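Local coordinates for epidermin biosynthesis protein EpiD (Staphylococcus aureus, PDB 3QJG) that probably catalyses the FMN-dependent oxidative decarboxylation of the C-terminal cysteine of the epidermin precursor peptide during lantibiotic maturation, at residues E111-F116 with Y139-Y144. Sequence-based numbering, arbitrary orientation.
Sequences EKLSIF and YGVSIY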
ATOM      1  N   GLU A 111       5.208 -43.137  -9.741  1.00 23.96           N
ATOM      2  CA  GLU A 111       6.042 -43.992 -10.584  1.00 24.35           C
ATOM      3  C   GLU A 111       7.289 -43.266 -11.091  1.00 24.09           C
ATOM      4  O   GLU A 111       8.231 -43.930 -11.546  1.00 23.28           O
ATOM      5  CB  GLU A 111       5.230 -44.587 -11.765  1.00 24.96           C
ATOM      6  CG  GLU A 111       5.128 -43.685 -13.035  1.00 26.70           C
ATOM      7  CD  GLU A 111       4.070 -42.543 -12.925  1.00 29.09           C
ATOM      8  OE1 GLU A 111       3.294 -42.511 -11.929  1.00 21.15           O
ATOM      9  OE2 GLU A 111       4.021 -41.680 -13.862  1.00 27.58           O
ATOM     10  N   LYS A 112       7.324 -41.925 -10.973  1.00 22.30           N
ATOM     11  CA  LYS A 112       8.493 -41.181 -11.415  1.00 22.84           C
ATOM     12  C   LYS A 112       9.288 -40.555 -10.295  1.00 21.33           C
ATOM     13  O   LYS A 112      10.185 -39.780 -10.573  1.00 21.66           O
ATOM     14  CB  LYS A 112       8.070 -40.023 -12.320  1.00 22.53           C
ATOM     15  CG  LYS A 112       7.158 -40.367 -13.439  1.00 24.54           C
ATOM     16  CD  LYS A 112       6.842 -39.069 -14.222  1.00 24.13           C
ATOM     17  CE  LYS A 112       6.385 -39.369 -15.597  1.00 24.51           C
ATOM     18  NZ  LYS A 112       6.007 -38.124 -16.214  1.00 20.89           N
ATOM     19  N   LEU A 113       8.962 -40.876  -9.039  1.00 21.52           N
ATOM     20  CA  LEU A 113       9.305 -40.026  -7.940  1.00 20.82           C
ATOM     21  C   LEU A 113      10.294 -40.614  -6.971  1.00 21.72           C
ATOM     22  O   LEU A 113      10.129 -41.760  -6.506  1.00 21.61           O
ATOM     23  CB  LEU A 113       8.023 -39.654  -7.197  1.00 21.42           C
ATOM     24  CG  LEU A 113       8.138 -38.749  -5.960  1.00 21.55           C
ATOM     25  CD1 LEU A 113       8.294 -37.354  -6.580  1.00 18.75           C
ATOM     26  CD2 LEU A 113       6.890 -38.959  -5.091  1.00 14.99           C
ATOM     27  N   SER A 114      11.310 -39.807  -6.657  1.00 21.37           N
ATOM     28  CA  SER A 114      12.427 -40.179  -5.785  1.00 21.59           C
ATOM     29  C   SER A 114      12.492 -39.121  -4.712  1.00 20.54           C
ATOM     30  O   SER A 114      12.487 -37.947  -5.027  1.00 18.13           O
ATOM     31  CB  SER A 114      13.767 -40.153  -6.522  1.00 22.77           C
ATOM     32  OG  SER A 114      13.874 -41.184  -7.462  1.00 23.80           O
ATOM     33  N   ILE A 115      12.606 -39.568  -3.458  1.00 21.18           N
ATOM     34  CA  ILE A 115      12.651 -38.698  -2.293  1.00 20.07           C
ATOM     35  C   ILE A 115      14.029 -38.846  -1.626  1.00 20.14           C
ATOM     36  O   ILE A 115      14.504 -39.966  -1.423  1.00 21.14           O
ATOM     37  CB  ILE A 115      11.501 -39.062  -1.311  1.00 20.14           C
ATOM     38  CG1 ILE A 115      10.141 -38.782  -1.986  1.00 21.39           C
ATOM     39  CG2 ILE A 115      11.644 -38.264  -0.034  1.00 17.51           C
ATOM     40  CD1 ILE A 115       8.879 -39.271  -1.216  1.00 20.06           C
ATOM     41  N   PHE A 116      14.692 -37.711  -1.373  1.00 19.35           N
ATOM     42  CA  PHE A 116      15.942 -37.600  -0.640  1.00 18.98           C
ATOM     43  C   PHE A 116      15.687 -36.900   0.683  1.00 19.92           C
ATOM     44  O   PHE A 116      15.751 -35.682   0.770  1.00 19.85           O
ATOM     45  CB  PHE A 116      16.937 -36.822  -1.466  1.00 19.95           C
ATOM     46  CG  PHE A 116      17.282 -37.481  -2.747  1.00 19.60           C
ATOM     47  CD1 PHE A 116      18.368 -38.342  -2.837  1.00 21.48           C
ATOM     48  CD2 PHE A 116      16.515 -37.263  -3.883  1.00 22.03           C
ATOM     49  CE1 PHE A 116      18.682 -38.947  -4.047  1.00 21.92           C
ATOM     50  CE2 PHE A 116      16.863 -37.837  -5.134  1.00 22.03           C
ATOM     51  CZ  PHE A 116      17.927 -38.687  -5.208  1.00 21.16           C
ATOM     52  N   TYR A 139       4.092 -48.210  -2.435  1.00 28.13           N
ATOM     53  CA  TYR A 139       3.402 -47.678  -3.581  1.00 28.77           C
ATOM     54  C   TYR A 139       4.316 -47.308  -4.690  1.00 28.27           C
ATOM     55  O   TYR A 139       3.902 -46.655  -5.657  1.00 29.27           O
ATOM     56  CB  TYR A 139       2.661 -46.417  -3.223  1.00 29.00           C
ATOM     57  CG  TYR A 139       1.715 -46.496  -2.063  1.00 31.11           C
ATOM     58  CD1 TYR A 139       0.863 -47.555  -1.880  1.00 34.89           C
ATOM     59  CD2 TYR A 139       1.620 -45.419  -1.207  1.00 36.18           C
ATOM     60  CE1 TYR A 139      -0.025 -47.559  -0.805  1.00 38.72           C
ATOM     61  CE2 TYR A 139       0.750 -45.405  -0.173  1.00 36.88           C
ATOM     62  CZ  TYR A 139      -0.067 -46.447   0.021  1.00 37.76           C
ATOM     63  OH  TYR A 139      -0.893 -46.318   1.078  1.00 42.97           O
ATOM     64  N   GLY A 140       5.575 -47.659  -4.527  1.00 29.04           N
ATOM     65  CA  GLY A 140       6.524 -47.629  -5.610  1.00 28.38           C
ATOM     66  C   GLY A 140       7.274 -46.341  -5.725  1.00 27.15           C
ATOM     67  O   GLY A 140       7.873 -46.093  -6.788  1.00 29.04           O
ATOM     68  N   VAL A 141       7.249 -45.498  -4.681  1.00 25.48           N
ATOM     69  CA  VAL A 141       8.137 -44.313  -4.655  1.00 23.90           C
ATOM     70  C   VAL A 141       9.541 -44.757  -4.244  1.00 23.95           C
ATOM     71  O   VAL A 141       9.728 -45.510  -3.295  1.00 23.55           O
ATOM     72  CB  VAL A 141       7.559 -43.175  -3.701  1.00 24.41           C
ATOM     73  CG1 VAL A 141       8.453 -41.933  -3.684  1.00 20.49           C
ATOM     74  CG2 VAL A 141       6.120 -42.827  -4.093  1.00 21.64           C
ATOM     75  N   SER A 142      10.560 -44.282  -4.946  1.00 24.21           N
ATOM     76  CA  SER A 142      11.941 -44.532  -4.502  1.00 25.89           C
ATOM     77  C   SER A 142      12.394 -43.586  -3.342  1.00 25.98           C
ATOM     78  O   SER A 142      12.334 -42.364  -3.473  1.00 27.25           O
ATOM     79  CB  SER A 142      12.886 -44.356  -5.690  1.00 25.93           C
ATOM     80  OG  SER A 142      12.396 -45.050  -6.819  1.00 29.82           O
ATOM     81  N   ILE A 143      12.881 -44.153  -2.243  1.00 26.26           N
ATOM     82  CA  ILE A 143      13.390 -43.396  -1.084  1.00 25.10           C
ATOM     83  C   ILE A 143      14.897 -43.629  -0.987  1.00 26.40           C
ATOM     84  O   ILE A 143      15.328 -44.745  -0.894  1.00 25.03           O
ATOM     85  CB  ILE A 143      12.772 -43.896   0.210  1.00 26.07           C
ATOM     86  CG1 ILE A 143      11.239 -43.986   0.029  1.00 24.84           C
ATOM     87  CG2 ILE A 143      13.270 -43.056   1.449  1.00 22.53           C
ATOM     88  CD1 ILE A 143      10.556 -42.619  -0.342  1.00 18.40           C
ATOM     89  N   TYR A 144      15.687 -42.565  -1.104  1.00 26.75           N
ATOM     90  CA  TYR A 144      17.121 -42.666  -0.993  1.00 28.31           C
ATOM     91  C   TYR A 144      17.438 -43.225   0.406  1.00 29.63           C
ATOM     92  O   TYR A 144      16.826 -42.803   1.382  1.00 28.12           O
ATOM     93  CB  TYR A 144      17.809 -41.319  -1.231  1.00 27.89           C
ATOM     94  CG  TYR A 144      19.308 -41.463  -1.238  1.00 27.14           C
ATOM     95  CD1 TYR A 144      20.065 -41.256  -0.089  1.00 26.48           C
ATOM     96  CD2 TYR A 144      19.963 -41.831  -2.398  1.00 29.06           C
ATOM     97  CE1 TYR A 144      21.453 -41.439  -0.104  1.00 29.26           C
ATOM     98  CE2 TYR A 144      21.342 -42.034  -2.419  1.00 30.06           C
ATOM     99  CZ  TYR A 144      22.078 -41.841  -1.289  1.00 29.19           C
ATOM    100  OH  TYR A 144      23.428 -42.038  -1.398  1.00 31.59           O
TER
HETATM  101  O   HOH W   1      10.272 -44.116  -8.181  1.00 44.78           O
HETATM  102  O   HOH W   2      15.049 -43.591  -7.972  1.00 31.20           O
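Ile-115 pairs with Ile-143 and Ser-114 with Ser-142 in parallel register, with three backbone hydrogen bonds. Ser-142 N donates to Leu-113 O at a bent angle. Ile-115 N returns a bond to Ser-142 O (2.8 Å), and Tyr-144 N reaches Ile-115 O almost linearly, at 175°. Ser-142 O also receives a CA-H...O contact from Ser-114 CA at 3.2 Å.

Two waters bridge the serine face. One donates to Leu-113 O and sits 2.7 Å from Ser-142 OG; the other bonds Ser-114 OG and, weakly, Ser-142 OG.

Apolar contacts occupy the face of Ile-115 and Ile-143. Val-141 CG1, anti to its backbone N (chi1 -179°), meets Leu-113 CD2 at 3.6 Å and Ile-115 CD1 at 3.7 Å, while Ile-143, alongside Ile-115 and pointing the same way, brings CD1 to 3.8 Å from Ile-115 CB. Leu-136 of helix 127-138 packs on this cluster.

The ring planes of Phe-116 and Tyr-144 are tilted 29° and slid apart, barely overlapping; the closest approach is Phe-116 CD1 to Tyr-144 CB, 3.4 Å.

Helix 127-138 ends in a Schellman motif at Gly-140, and the chain then pairs parallel to strand 113-120: a beta-alpha-beta crossover extending the Rossmann-like sheet of the flavoprotein fold.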